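Local structure of stromal cell-derived factor 2-like protein (Arabidopsis thaliana, 3MAL) at residues 49-54 and 170-175; 65-70 and 87-92; 96-101 and 111-116; 121-126 and 148-153. The protein takes part in protein quality control and the unfolded protein response of the endoplasmic reticulum, where it forms a complex with ERDJ3B and BIP1 needed for the receptor kinase EFR. All coordinates share one frame; numbering follows the deposited sequence. Where two conformers were deposited one is given.

Contact 1 (49-54 and 170-175); sequences QSVTGF and QEVCGI
Val172, Gly53 and Gln170 carry most of the surface buried where strands 49-54 and 170-175 meet. Val172 sets one methyl against backbone: CG2 lies 3.3 Å from Thr52 C and also packs on the amide N of Gly53. With CG1 anti to the backbone N (chi1 172°), the other methyl is turned to Val51, and the two CG1 atoms of Val51 and Val172 are 4.2 Å apart, the valines crossing obliquely. Gly53 and Gln170 form an antiparallel hydrogen-bonded pair, with Gly53 CA only 4.5 Å from Gln170 CA. Gly53 N donates to Gln170 O over 2.8 Å, nearly straight at 170°, and Gln170 N returns a bond of 2.9 Å to Gly53 O. The strands join 116 residues apart in sequence within a beta-trefoil built of MIR motifs, and the 124° between their directions shows how far they splay from strict antiparallel alignment. Where they part, a water replaces direct pairing: it donates to Val51 O at 2.6 Å and accepts from Val172 N at 2.9 Å. Thr52 CB rests on Gln170 O, while its OG1 bonds to Gln169 OE1. Leu35 touches both valines, and Val112 and Leu155 add to the packing round Val172.

Contact 2 (65-70 and 87-92); sequences IVKPVP and RLQHMK
Ile65, Val66 and Lys67 pair in antiparallel register with Gln89, Leu88 and Arg87, the axes of strands 65-67 and 87-90 approaching to 4.8 Å at 147°. Ile65-Gln89 and Lys67-Arg87 are hydrogen-bonded pairs, each with two reciprocal N-H...O bonds. Val66-Leu88 between them is a non-hydrogen-bonded pair with its side chains on the other face, where Val66 CG2 and Leu88 CD2 lie side by side and both residues pack on Ile24. These are neighbouring strands of the six-stranded barrel of the beta-trefoil.

Arg87 has the largest share of the contact. Its chain bends at chi3 (-65°), and NE and NH2 grip Pro68 O side-on: NE donates over 2.9 Å, and the NH2 bond, at 3.2 Å, runs nearly along the C=O axis. Pro70 CD sits over the centre of one guanidinium face, 3.7 Å from Arg87 CZ. NH1 bonds to Ser121 OG, and Trp96 makes a cation-pi contact with Arg87. Lys67, extended beyond CG, crosses Gln89 and donates from NZ to Gln89 OE1 at 2.7 Å; Gln89 NE2 in turn bonds to Arg94 O and Asp118 OD2. At the far end, in one of its two conformers, the Ile65 side chain crosses that of Met91.

Across this contact both cations are thus met by neutral carbonyl oxygens. Lys67 NZ has Arg94 NH1 close by, and Arg87 NH2 6.2 Å away; the amide oxygen of Gln89 probably eases this crowding of positive charge.

Contact 3 (96-101 and 111-116); sequences WLHSHL and EVSCFG
Trp96 and His98 form antiparallel hydrogen-bonded pairs with Phe115 and Ser113, the strand axes meeting at 138° and approaching to 4.5 Å in a beta hairpin. The bond from His98 N to Ser113 O is weak, bent to 130° at the hydrogen. One face is organised by His98 and Phe115, each with CG anti to its backbone N. Their rings form an offset stack, with centroids 4.3 Å apart and planes at 14°. Phe115 CB also makes a CH-pi contact over the His98 face, 3.6 Å from the ring centroid, while His98 CE1 lies over the Phe115 face, offset toward the rim. His98 ND1 bonds to Asp125 OD1, which helps to fix the rotation of the imidazole. Glu111 OE1 turns to Ser46 OG, and Ser113 OG to Gln48 OE1. Trp96 CD1 meets Phe115 O near the indole plane, and NE1 bonds to Asp117 O. Leu97 occupies the other face, its CD1 packing against Val112 CG1 at 3.7 Å. On that face too, Ser99 OG donates to Glu111 O at 2.7 Å, from above the carbonyl plane. Beyond the hairpin, Leu97 pairs by backbone with Leu88 and packs on Trp64, while on the other side Cys114 pairs with Gln49 and touches Val51, linking the hairpin to the barrel strand 85-90 and, within its own sheet, to strand 49-54.

Contact 4 (121-126 and 148-153); sequences SDTGDH and HIDTSG
Gly124 O receives the imidazole of His148 from above its carbonyl plane: NE2 donates over 2.7 Å from 36° out of that plane, with a C=O...N angle of only 119°. Seen from the histidine the bond is regular, as the oxygen lies within 2° of the ring plane. The same oxygen also takes a backbone bond from Ser99 N. On the other side of the ring ND1 is 2.7 Å from Thr151 OG1, a hydrogen bond in which either may be the donor.

The contact joins a connecting loop of the trefoil to the end of strand 143-148 and the turn after it. In 121-126, an Asx turn from Asp122 OD1 to Gly124 N opens onto the short 3-10 segment 123-125. Ile149 N donates to His126 O at 3.0 Å, and Ile149 CG1 packs on His126 CB. Thr123 OG1 gives a 2.6 Å bond to the syn lone pair of Asp150 OD2, the two side chains crossing at about a right angle. Between the segments a water donates to Thr123 O and His126 O and accepts from Asp150 N.

Three direct hydrogen bonds and a three-way water bridge thus hold the segments together. The negative charge expected on Asp150 probably strengthens the short bond from Thr123 OG1.

Overall arrangement
Contact 3 is the hub of the set. Its strand 111-115 borders both strands of contact 1, whose centre is about 10 Å away, so these two contacts belong to one sheet. Toward contact 2, centred about 13 Å off, strand 96-100 follows strand 85-90 in the chain and pairs with it, and Trp96 packs on Arg87, Lys67 and Gln89. Contact 4 lies nearest, with centres about 8 Å apart, and its loop 121-126 shares links both with contact 3 and, across about 13 Å between centres, with contact 2. Contacts 1 and 2, about 17 Å apart between centres, lie on opposite sides of the chain's centre and do not touch; contact 3 connects them.

Contact 1 (49-54 and 170-175)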
loop_
_atom_site.group_PDB
_atom_site.type_symbol
_atom_site.label_atom_id
_atom_site.label_comp_id
_atom_site.label_asym_id
_atom_site.label_seq_id
_atom_site.Cartn_x
_atom_site.Cartn_y
_atom_site.Cartn_z
ATOM N N GLN A 49 -3.689 -6.774 -11.863
ATOM C CA GLN A 49 -4.654 -6.939 -10.760
ATOM C C GLN A 49 -4.946 -5.596 -10.116
ATOM O O GLN A 49 -4.012 -4.825 -9.799
ATOM C CB GLN A 49 -4.088 -7.901 -9.715
ATOM C CG GLN A 49 -5.049 -8.252 -8.546
ATOM C CD GLN A 49 -4.444 -9.282 -7.599
ATOM O OE1 GLN A 49 -4.097 -8.965 -6.450
ATOM N NE2 GLN A 49 -4.293 -10.517 -8.082
ATOM N N SER A 50 -6.230 -5.318 -9.890
ATOM C CA SER A 50 -6.665 -4.027 -9.382
ATOM C C SER A 50 -6.549 -3.913 -7.860
ATOM O O SER A 50 -6.467 -4.913 -7.132
ATOM C CB SER A 50 -8.101 -3.745 -9.823
ATOM O OG SER A 50 -8.982 -4.703 -9.248
ATOM N N VAL A 51 -6.462 -2.670 -7.413
ATOM C CA VAL A 51 -6.311 -2.310 -5.998
ATOM C C VAL A 51 -7.376 -1.220 -5.749
ATOM O O VAL A 51 -7.588 -0.362 -6.599
ATOM C CB VAL A 51 -4.869 -1.783 -5.720
ATOM C CG1 VAL A 51 -4.786 -1.086 -4.344
ATOM C CG2 VAL A 51 -3.851 -2.912 -5.822
ATOM N N THR A 52 -8.050 -1.274 -4.600
ATOM C CA THR A 52 -9.121 -0.333 -4.260
ATOM C C THR A 52 -9.088 0.045 -2.792
ATOM O O THR A 52 -8.307 -0.520 -2.000
ATOM C CB THR A 52 -10.540 -0.928 -4.530
ATOM O OG1 THR A 52 -10.823 -1.963 -3.574
ATOM C CG2 THR A 52 -10.670 -1.469 -5.955
ATOM N N GLY A 53 -9.926 1.018 -2.436
ATOM C CA GLY A 53 -10.248 1.308 -1.052
ATOM C C GLY A 53 -11.512 0.565 -0.652
ATOM O O GLY A 53 -12.525 0.674 -1.312
ATOM N N PHE A 54 -11.436 -0.201 0.431
ATOM C CA PHE A 54 -12.537 -1.067 0.885
ATOM C C PHE A 54 -13.068 -0.632 2.282
ATOM O O PHE A 54 -12.307 -0.534 3.236
ATOM C CB PHE A 54 -12.020 -2.512 0.940
ATOM C CG PHE A 54 -13.083 -3.530 1.149
ATOM C CD1 PHE A 54 -13.760 -4.076 0.052
ATOM C CD2 PHE A 54 -13.412 -3.962 2.436
ATOM C CE1 PHE A 54 -14.754 -5.033 0.245
ATOM C CE2 PHE A 54 -14.410 -4.924 2.637
ATOM C CZ PHE A 54 -15.081 -5.457 1.548
ATOM N N GLN A 170 -13.418 2.503 -3.412
ATOM C CA GLN A 170 -12.811 3.747 -3.919
ATOM C C GLN A 170 -11.643 3.443 -4.851
ATOM O O GLN A 170 -10.931 2.434 -4.675
ATOM C CB GLN A 170 -12.299 4.637 -2.761
ATOM C CG GLN A 170 -13.392 5.162 -1.885
ATOM C CD GLN A 170 -12.905 5.920 -0.660
ATOM O OE1 GLN A 170 -11.704 5.944 -0.322
ATOM N NE2 GLN A 170 -13.839 6.555 0.016
ATOM N N GLU A 171 -11.440 4.333 -5.823
ATOM C CA GLU A 171 -10.198 4.350 -6.596
ATOM C C GLU A 171 -8.998 4.559 -5.680
ATOM O O GLU A 171 -9.025 5.404 -4.775
ATOM C CB GLU A 171 -10.204 5.474 -7.644
ATOM C CG GLU A 171 -9.140 5.286 -8.738
ATOM C CD GLU A 171 -8.871 6.559 -9.515
ATOM O OE1 GLU A 171 -8.804 7.624 -8.887
ATOM O OE2 GLU A 171 -8.717 6.494 -10.745
ATOM N N VAL A 172 -7.942 3.794 -5.942
ATOM C CA VAL A 172 -6.635 4.070 -5.355
ATOM C C VAL A 172 -5.719 4.441 -6.518
ATOM O O VAL A 172 -5.779 3.823 -7.590
ATOM C CB VAL A 172 -6.118 2.854 -4.547
ATOM C CG1 VAL A 172 -4.650 3.063 -4.077
ATOM C CG2 VAL A 172 -7.050 2.612 -3.357
ATOM N N CYS A 173 -4.915 5.484 -6.331
ATOM C CA CYS A 173 -4.034 5.951 -7.413
ATOM C C CYS A 173 -2.804 6.618 -6.805
ATOM O O CYS A 173 -2.647 6.622 -5.585
ATOM C CB CYS A 173 -4.788 6.914 -8.336
ATOM S SG CYS A 173 -5.343 8.423 -7.529
ATOM N N GLY A 174 -1.921 7.134 -7.664
ATOM C CA GLY A 174 -0.736 7.879 -7.233
ATOM C C GLY A 174 -0.820 9.301 -7.771
ATOM O O GLY A 174 -1.213 9.496 -8.935
ATOM N N ILE A 175 -0.535 10.295 -6.919
ATOM C CA ILE A 175 -0.453 11.708 -7.364
ATOM C C ILE A 175 0.841 12.326 -6.893
ATOM O O ILE A 175 1.515 11.803 -5.989
ATOM C CB ILE A 175 -1.652 12.614 -6.928
ATOM C CG1 ILE A 175 -1.515 13.023 -5.448
ATOM C CG2 ILE A 175 -3.013 11.947 -7.284
ATOM C CD1 ILE A 175 -2.459 14.106 -5.012
HETATM O O HOH W 1 -8.225 1.797 -7.961
#

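Contact 2 (65-70 and 87-92)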
loop_
_atom_site.group_PDB
_atom_site.type_symbol
_atom_site.label_atom_id
_atom_site.label_comp_id
_atom_site.label_asym_id
_atom_site.label_seq_id
_atom_site.Cartn_x
_atom_site.Cartn_y
_atom_site.Cartn_z
ATOM N N ILE A 65 1.558 -7.874 3.821
ATOM C CA ILE A 65 2.799 -8.166 4.565
ATOM C C ILE A 65 3.892 -7.119 4.272
ATOM O O ILE A 65 4.219 -6.858 3.110
ATOM C CB ILE A 65 3.316 -9.602 4.299
ATOM C CG1 ILE A 65 2.228 -10.632 4.607
ATOM C CG2 ILE A 65 4.547 -9.897 5.162
ATOM C CD1 ILE A 65 1.771 -10.533 6.065
ATOM N N VAL A 66 4.445 -6.486 5.319
ATOM C CA VAL A 66 5.515 -5.499 5.132
ATOM C C VAL A 66 6.836 -6.245 4.891
ATOM O O VAL A 66 7.254 -7.074 5.717
ATOM C CB VAL A 66 5.697 -4.605 6.378
ATOM C CG1 VAL A 66 6.716 -3.491 6.112
ATOM C CG2 VAL A 66 4.365 -4.052 6.849
ATOM N N LYS A 67 7.473 -5.967 3.753
ATOM C CA LYS A 67 8.735 -6.630 3.414
ATOM C C LYS A 67 9.847 -5.652 2.976
ATOM O O LYS A 67 9.560 -4.553 2.458
ATOM C CB LYS A 67 8.495 -7.702 2.337
ATOM C CG LYS A 67 7.752 -8.935 2.856
ATOM C CD LYS A 67 7.668 -10.064 1.795
ATOM C CE LYS A 67 6.840 -11.211 2.361
ATOM N NZ LYS A 67 6.897 -12.498 1.568
ATOM N N PRO A 68 11.122 -6.045 3.194
ATOM C CA PRO A 68 12.246 -5.269 2.672
ATOM C C PRO A 68 12.437 -5.516 1.170
ATOM O O PRO A 68 11.750 -6.359 0.577
ATOM C CB PRO A 68 13.439 -5.815 3.482
ATOM C CG PRO A 68 13.112 -7.218 3.707
ATOM C CD PRO A 68 11.585 -7.253 3.908
ATOM N N VAL A 69 13.335 -4.767 0.547
ATOM C CA VAL A 69 13.754 -5.101 -0.815
ATOM C C VAL A 69 14.810 -6.233 -0.722
ATOM O O VAL A 69 15.649 -6.241 0.190
ATOM C CB VAL A 69 14.229 -3.852 -1.638
ATOM C CG1 VAL A 69 13.363 -2.631 -1.321
ATOM C CG2 VAL A 69 15.675 -3.538 -1.402
ATOM N N PRO A 70 14.767 -7.189 -1.667
ATOM C CA PRO A 70 15.511 -8.458 -1.559
ATOM C C PRO A 70 17.049 -8.366 -1.363
ATOM O O PRO A 70 17.658 -9.309 -0.839
ATOM C CB PRO A 70 15.160 -9.190 -2.869
ATOM C CG PRO A 70 14.618 -8.120 -3.792
ATOM C CD PRO A 70 13.965 -7.123 -2.908
ATOM N N ARG A 87 8.236 -3.016 0.537
ATOM C CA ARG A 87 7.277 -3.655 -0.363
ATOM C C ARG A 87 6.072 -4.060 0.514
ATOM O O ARG A 87 6.231 -4.343 1.716
ATOM C CB ARG A 87 7.900 -4.877 -1.051
ATOM C CG ARG A 87 9.071 -4.538 -2.008
ATOM C CD ARG A 87 9.611 -5.757 -2.783
ATOM N NE ARG A 87 10.206 -6.738 -1.894
ATOM C CZ ARG A 87 10.472 -8.001 -2.210
ATOM N NH1 ARG A 87 10.198 -8.482 -3.416
ATOM N NH2 ARG A 87 10.976 -8.797 -1.286
ATOM N N LEU A 88 4.876 -4.053 -0.073
ATOM C CA LEU A 88 3.690 -4.534 0.609
ATOM C C LEU A 88 3.131 -5.668 -0.218
ATOM O O LEU A 88 2.718 -5.466 -1.347
ATOM C CB LEU A 88 2.637 -3.410 0.784
ATOM C CG LEU A 88 3.020 -2.313 1.781
ATOM C CD1 LEU A 88 1.999 -1.161 1.686
ATOM C CD2 LEU A 88 3.076 -2.878 3.217
ATOM N N GLN A 89 3.155 -6.880 0.336
ATOM C CA GLN A 89 2.683 -8.031 -0.428
ATOM C C GLN A 89 1.292 -8.393 0.065
ATOM O O GLN A 89 1.100 -8.590 1.246
ATOM C CB GLN A 89 3.641 -9.218 -0.280
ATOM C CG GLN A 89 3.276 -10.379 -1.213
ATOM C CD GLN A 89 4.228 -11.567 -1.079
ATOM O OE1 GLN A 89 4.773 -11.834 0.003
ATOM N NE2 GLN A 89 4.410 -12.298 -2.177
ATOM N N HIS A 90 0.340 -8.488 -0.855
ATOM C CA HIS A 90 -1.043 -8.839 -0.557
ATOM C C HIS A 90 -1.075 -10.279 -0.057
ATOM O O HIS A 90 -0.588 -11.188 -0.739
ATOM C CB HIS A 90 -1.894 -8.690 -1.834
ATOM C CG HIS A 90 -3.373 -8.736 -1.595
ATOM N ND1 HIS A 90 -4.192 -9.677 -2.193
ATOM C CD2 HIS A 90 -4.187 -7.944 -0.854
ATOM C CE1 HIS A 90 -5.443 -9.469 -1.818
ATOM N NE2 HIS A 90 -5.468 -8.431 -0.999
ATOM N N MET A 91 -1.643 -10.492 1.127
ATOM C CA MET A 91 -1.585 -11.811 1.747
ATOM C C MET A 91 -2.348 -12.858 0.948
ATOM O O MET A 91 -1.880 -13.990 0.794
ATOM C CB MET A 91 -2.122 -11.783 3.172
ATOM C CG MET A 91 -1.127 -11.349 4.235
ATOM S SD MET A 91 -1.787 -11.674 5.903
ATOM C CE MET A 91 -1.548 -13.425 6.076
ATOM N N LYS A 92 -3.510 -12.480 0.448
ATOM C CA LYS A 92 -4.412 -13.435 -0.186
ATOM C C LYS A 92 -3.960 -13.860 -1.572
ATOM O O LYS A 92 -4.130 -15.025 -1.925
ATOM C CB LYS A 92 -5.851 -12.873 -0.232
ATOM C CG LYS A 92 -6.555 -12.864 1.132
ATOM C CD LYS A 92 -7.075 -14.226 1.498
ATOM C CE LYS A 92 -8.204 -14.653 0.580
ATOM N NZ LYS A 92 -9.283 -13.671 0.603
#

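Contact 3 (96-101 and 111-116)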
loop_
_atom_site.group_PDB
_atom_site.type_symbol
_atom_site.label_atom_id
_atom_site.label_comp_id
_atom_site.label_asym_id
_atom_site.label_seq_id
_atom_site.Cartn_x
_atom_site.Cartn_y
_atom_site.Cartn_z
ATOM N N TRP A 96 2.375 -7.937 -5.433
ATOM C CA TRP A 96 3.058 -6.800 -4.773
ATOM C C TRP A 96 2.348 -5.494 -5.092
ATOM O O TRP A 96 1.993 -5.268 -6.241
ATOM C CB TRP A 96 4.518 -6.701 -5.262
ATOM C CG TRP A 96 5.256 -7.974 -5.069
ATOM C CD1 TRP A 96 5.399 -9.000 -5.966
ATOM C CD2 TRP A 96 5.907 -8.384 -3.875
ATOM N NE1 TRP A 96 6.114 -10.032 -5.390
ATOM C CE2 TRP A 96 6.431 -9.676 -4.103
ATOM C CE3 TRP A 96 6.095 -7.788 -2.622
ATOM C CZ2 TRP A 96 7.140 -10.375 -3.125
ATOM C CZ3 TRP A 96 6.820 -8.471 -1.662
ATOM C CH2 TRP A 96 7.320 -9.757 -1.911
ATOM N N LEU A 97 2.136 -4.643 -4.083
ATOM C CA LEU A 97 1.654 -3.269 -4.332
ATOM C C LEU A 97 2.599 -2.571 -5.342
ATOM O O LEU A 97 3.812 -2.538 -5.139
ATOM C CB LEU A 97 1.605 -2.465 -3.020
ATOM C CG LEU A 97 0.894 -1.108 -3.162
ATOM C CD1 LEU A 97 -0.593 -1.318 -3.544
ATOM C CD2 LEU A 97 1.074 -0.215 -1.899
ATOM N N HIS A 98 2.041 -2.020 -6.414
ATOM C CA HIS A 98 2.837 -1.671 -7.618
ATOM C C HIS A 98 2.324 -0.370 -8.240
ATOM O O HIS A 98 1.129 -0.053 -8.172
ATOM C CB HIS A 98 2.701 -2.813 -8.647
ATOM C CG HIS A 98 3.654 -2.761 -9.815
ATOM N ND1 HIS A 98 4.936 -3.274 -9.764
ATOM C CD2 HIS A 98 3.467 -2.354 -11.097
ATOM C CE1 HIS A 98 5.509 -3.148 -10.952
ATOM N NE2 HIS A 98 4.639 -2.592 -11.776
ATOM N N SER A 99 3.217 0.366 -8.856
ATOM C CA SER A 99 2.857 1.530 -9.701
ATOM C C SER A 99 3.776 1.651 -10.948
ATOM O O SER A 99 4.650 0.874 -11.124
ATOM C CB SER A 99 2.561 2.872 -8.995
ATOM O OG SER A 99 1.912 3.853 -9.758
ATOM N N HIS A 100 3.431 2.602 -11.814
ATOM C CA HIS A 100 3.945 2.754 -13.133
ATOM C C HIS A 100 3.159 3.853 -13.888
ATOM O O HIS A 100 2.278 4.453 -13.375
ATOM C CB HIS A 100 3.926 1.428 -13.863
ATOM C CG HIS A 100 2.659 0.633 -13.743
ATOM N ND1 HIS A 100 1.473 1.132 -13.262
ATOM C CD2 HIS A 100 2.416 -0.660 -14.042
ATOM C CE1 HIS A 100 0.548 0.201 -13.316
ATOM N NE2 HIS A 100 1.094 -0.900 -13.780
ATOM N N LEU A 101 3.577 4.125 -15.101
ATOM C CA LEU A 101 3.000 5.219 -15.833
ATOM C C LEU A 101 1.810 4.801 -16.669
ATOM O O LEU A 101 1.847 4.918 -17.877
ATOM C CB LEU A 101 4.036 5.954 -16.687
ATOM C CG LEU A 101 5.304 6.512 -16.044
ATOM C CD1 LEU A 101 6.385 6.967 -17.003
ATOM C CD2 LEU A 101 5.039 7.550 -15.081
ATOM N N GLU A 111 -1.817 4.783 -12.178
ATOM C CA GLU A 111 -2.404 3.514 -11.758
ATOM C C GLU A 111 -1.621 2.842 -10.619
ATOM O O GLU A 111 -0.373 2.699 -10.662
ATOM C CB GLU A 111 -2.483 2.551 -12.923
ATOM C CG GLU A 111 -3.398 1.356 -12.687
ATOM C CD GLU A 111 -3.141 0.275 -13.704
ATOM O OE1 GLU A 111 -2.201 -0.527 -13.497
ATOM O OE2 GLU A 111 -3.858 0.258 -14.717
ATOM N N VAL A 112 -2.376 2.402 -9.620
ATOM C CA VAL A 112 -1.842 1.552 -8.576
ATOM C C VAL A 112 -2.408 0.143 -8.716
ATOM O O VAL A 112 -3.639 -0.045 -8.668
ATOM C CB VAL A 112 -2.123 2.158 -7.155
ATOM C CG1 VAL A 112 -1.646 1.216 -6.067
ATOM C CG2 VAL A 112 -1.383 3.473 -7.014
ATOM N N SER A 113 -1.509 -0.834 -8.903
ATOM C CA SER A 113 -1.915 -2.219 -9.148
ATOM C C SER A 113 -1.261 -3.217 -8.197
ATOM O O SER A 113 -0.458 -2.850 -7.309
ATOM C CB SER A 113 -1.589 -2.629 -10.605
ATOM O OG SER A 113 -0.181 -2.723 -10.815
ATOM N N CYS A 114 -1.636 -4.482 -8.369
ATOM C CA CYS A 114 -0.936 -5.599 -7.743
ATOM C C CYS A 114 -0.211 -6.395 -8.838
ATOM O O CYS A 114 -0.829 -6.821 -9.823
ATOM C CB CYS A 114 -1.906 -6.493 -6.934
ATOM S SG CYS A 114 -1.798 -6.166 -5.131
ATOM N N PHE A 115 1.097 -6.592 -8.653
ATOM C CA PHE A 115 1.978 -7.112 -9.701
ATOM C C PHE A 115 2.702 -8.386 -9.268
ATOM O O PHE A 115 3.050 -8.557 -8.098
ATOM C CB PHE A 115 3.014 -6.032 -10.064
ATOM C CG PHE A 115 4.147 -6.499 -10.951
ATOM C CD1 PHE A 115 5.349 -6.955 -10.400
ATOM C CD2 PHE A 115 4.029 -6.441 -12.345
ATOM C CE1 PHE A 115 6.390 -7.390 -11.211
ATOM C CE2 PHE A 115 5.077 -6.849 -13.164
ATOM C CZ PHE A 115 6.258 -7.317 -12.602
ATOM N N GLY A 116 2.976 -9.247 -10.239
ATOM C CA GLY A 116 3.888 -10.359 -10.017
ATOM C C GLY A 116 3.403 -11.404 -9.041
ATOM O O GLY A 116 2.212 -11.673 -8.931
#

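Contact 4 (121-126 and 148-153)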
loop_
_atom_site.group_PDB
_atom_site.type_symbol
_atom_site.label_atom_id
_atom_site.label_comp_id
_atom_site.label_asym_id
_atom_site.label_seq_id
_atom_site.Cartn_x
_atom_site.Cartn_y
_atom_site.Cartn_z
ATOM N N SER A 121 9.129 -9.982 -8.759
ATOM C CA SER A 121 9.027 -8.655 -8.168
ATOM C C SER A 121 10.027 -7.784 -8.912
ATOM O O SER A 121 11.075 -8.280 -9.358
ATOM C CB SER A 121 9.363 -8.714 -6.662
ATOM O OG SER A 121 9.282 -7.440 -6.032
ATOM N N ASP A 122 9.706 -6.506 -9.088
ATOM C CA ASP A 122 10.679 -5.551 -9.632
ATOM C C ASP A 122 10.671 -4.220 -8.879
ATOM O O ASP A 122 9.922 -4.075 -7.908
ATOM C CB ASP A 122 10.551 -5.380 -11.157
ATOM C CG ASP A 122 9.264 -4.722 -11.592
ATOM O OD1 ASP A 122 8.718 -3.852 -10.877
ATOM O OD2 ASP A 122 8.802 -5.054 -12.701
ATOM N N THR A 123 11.509 -3.260 -9.292
ATOM C CA THR A 123 11.571 -1.953 -8.586
ATOM C C THR A 123 10.233 -1.174 -8.558
ATOM O O THR A 123 10.040 -0.269 -7.737
ATOM C CB THR A 123 12.703 -1.027 -9.114
ATOM O OG1 THR A 123 12.420 -0.617 -10.449
ATOM C CG2 THR A 123 14.073 -1.721 -9.062
ATOM N N GLY A 124 9.317 -1.517 -9.461
ATOM C CA GLY A 124 8.009 -0.871 -9.468
ATOM C C GLY A 124 7.187 -1.261 -8.243
ATOM O O GLY A 124 6.134 -0.672 -7.992
ATOM N N ASP A 125 7.674 -2.262 -7.500
ATOM C CA ASP A 125 7.078 -2.686 -6.225
ATOM C C ASP A 125 7.633 -1.896 -5.022
ATOM O O ASP A 125 7.273 -2.174 -3.880
ATOM C CB ASP A 125 7.332 -4.183 -5.999
ATOM C CG ASP A 125 6.719 -5.062 -7.082
ATOM O OD1 ASP A 125 5.713 -4.681 -7.733
ATOM O OD2 ASP A 125 7.255 -6.161 -7.287
ATOM N N HIS A 126 8.505 -0.913 -5.279
ATOM C CA HIS A 126 9.213 -0.215 -4.196
ATOM C C HIS A 126 8.543 1.104 -3.788
ATOM O O HIS A 126 8.221 1.938 -4.641
ATOM C CB HIS A 126 10.701 -0.012 -4.580
ATOM C CG HIS A 126 11.435 -1.297 -4.824
ATOM N ND1 HIS A 126 12.789 -1.343 -5.099
ATOM C CD2 HIS A 126 11.003 -2.583 -4.823
ATOM C CE1 HIS A 126 13.154 -2.605 -5.271
ATOM N NE2 HIS A 126 12.092 -3.376 -5.098
ATOM N N HIS A 148 5.899 6.145 -4.132
ATOM C CA HIS A 148 6.390 5.175 -5.083
ATOM C C HIS A 148 7.763 5.652 -5.575
ATOM O O HIS A 148 7.881 6.771 -6.069
ATOM C CB HIS A 148 5.383 5.027 -6.227
ATOM C CG HIS A 148 5.710 3.923 -7.200
ATOM N ND1 HIS A 148 6.089 4.167 -8.504
ATOM C CD2 HIS A 148 5.689 2.577 -7.062
ATOM C CE1 HIS A 148 6.297 3.017 -9.126
ATOM N NE2 HIS A 148 6.057 2.037 -8.274
ATOM N N ILE A 149 8.787 4.823 -5.410
ATOM C CA ILE A 149 10.172 5.186 -5.803
ATOM C C ILE A 149 10.299 5.583 -7.284
ATOM O O ILE A 149 10.820 6.661 -7.582
ATOM C CB ILE A 149 11.219 4.066 -5.503
ATOM C CG1 ILE A 149 11.281 3.716 -4.009
ATOM C CG2 ILE A 149 12.635 4.448 -6.083
ATOM C CD1 ILE A 149 11.769 4.821 -3.082
ATOM N N ASP A 150 9.789 4.744 -8.192
ATOM C CA ASP A 150 10.043 4.918 -9.633
ATOM C C ASP A 150 9.314 6.088 -10.271
ATOM O O ASP A 150 9.847 6.719 -11.193
ATOM C CB ASP A 150 9.786 3.606 -10.413
ATOM C CG ASP A 150 10.898 2.578 -10.205
ATOM O OD1 ASP A 150 11.949 2.954 -9.661
ATOM O OD2 ASP A 150 10.733 1.394 -10.559
ATOM N N THR A 151 8.104 6.380 -9.790
ATOM C CA THR A 151 7.292 7.453 -10.352
ATOM C C THR A 151 7.222 8.692 -9.472
ATOM O O THR A 151 6.766 9.734 -9.926
ATOM C CB THR A 151 5.824 7.009 -10.591
ATOM O OG1 THR A 151 5.256 6.567 -9.352
ATOM C CG2 THR A 151 5.725 5.901 -11.634
ATOM N N SER A 152 7.640 8.573 -8.213
ATOM C CA SER A 152 7.439 9.619 -7.202
ATOM C C SER A 152 5.964 9.898 -6.821
ATOM O O SER A 152 5.690 10.880 -6.136
ATOM C CB SER A 152 8.146 10.931 -7.604
ATOM O OG SER A 152 9.524 10.727 -7.748
ATOM N N GLY A 153 5.032 9.030 -7.222
ATOM C CA GLY A 153 3.625 9.153 -6.820
ATOM C C GLY A 153 3.370 8.788 -5.352
ATOM O O GLY A 153 3.889 7.774 -4.870
HETATM O O HOH W 2 8.975 2.153 -7.396
#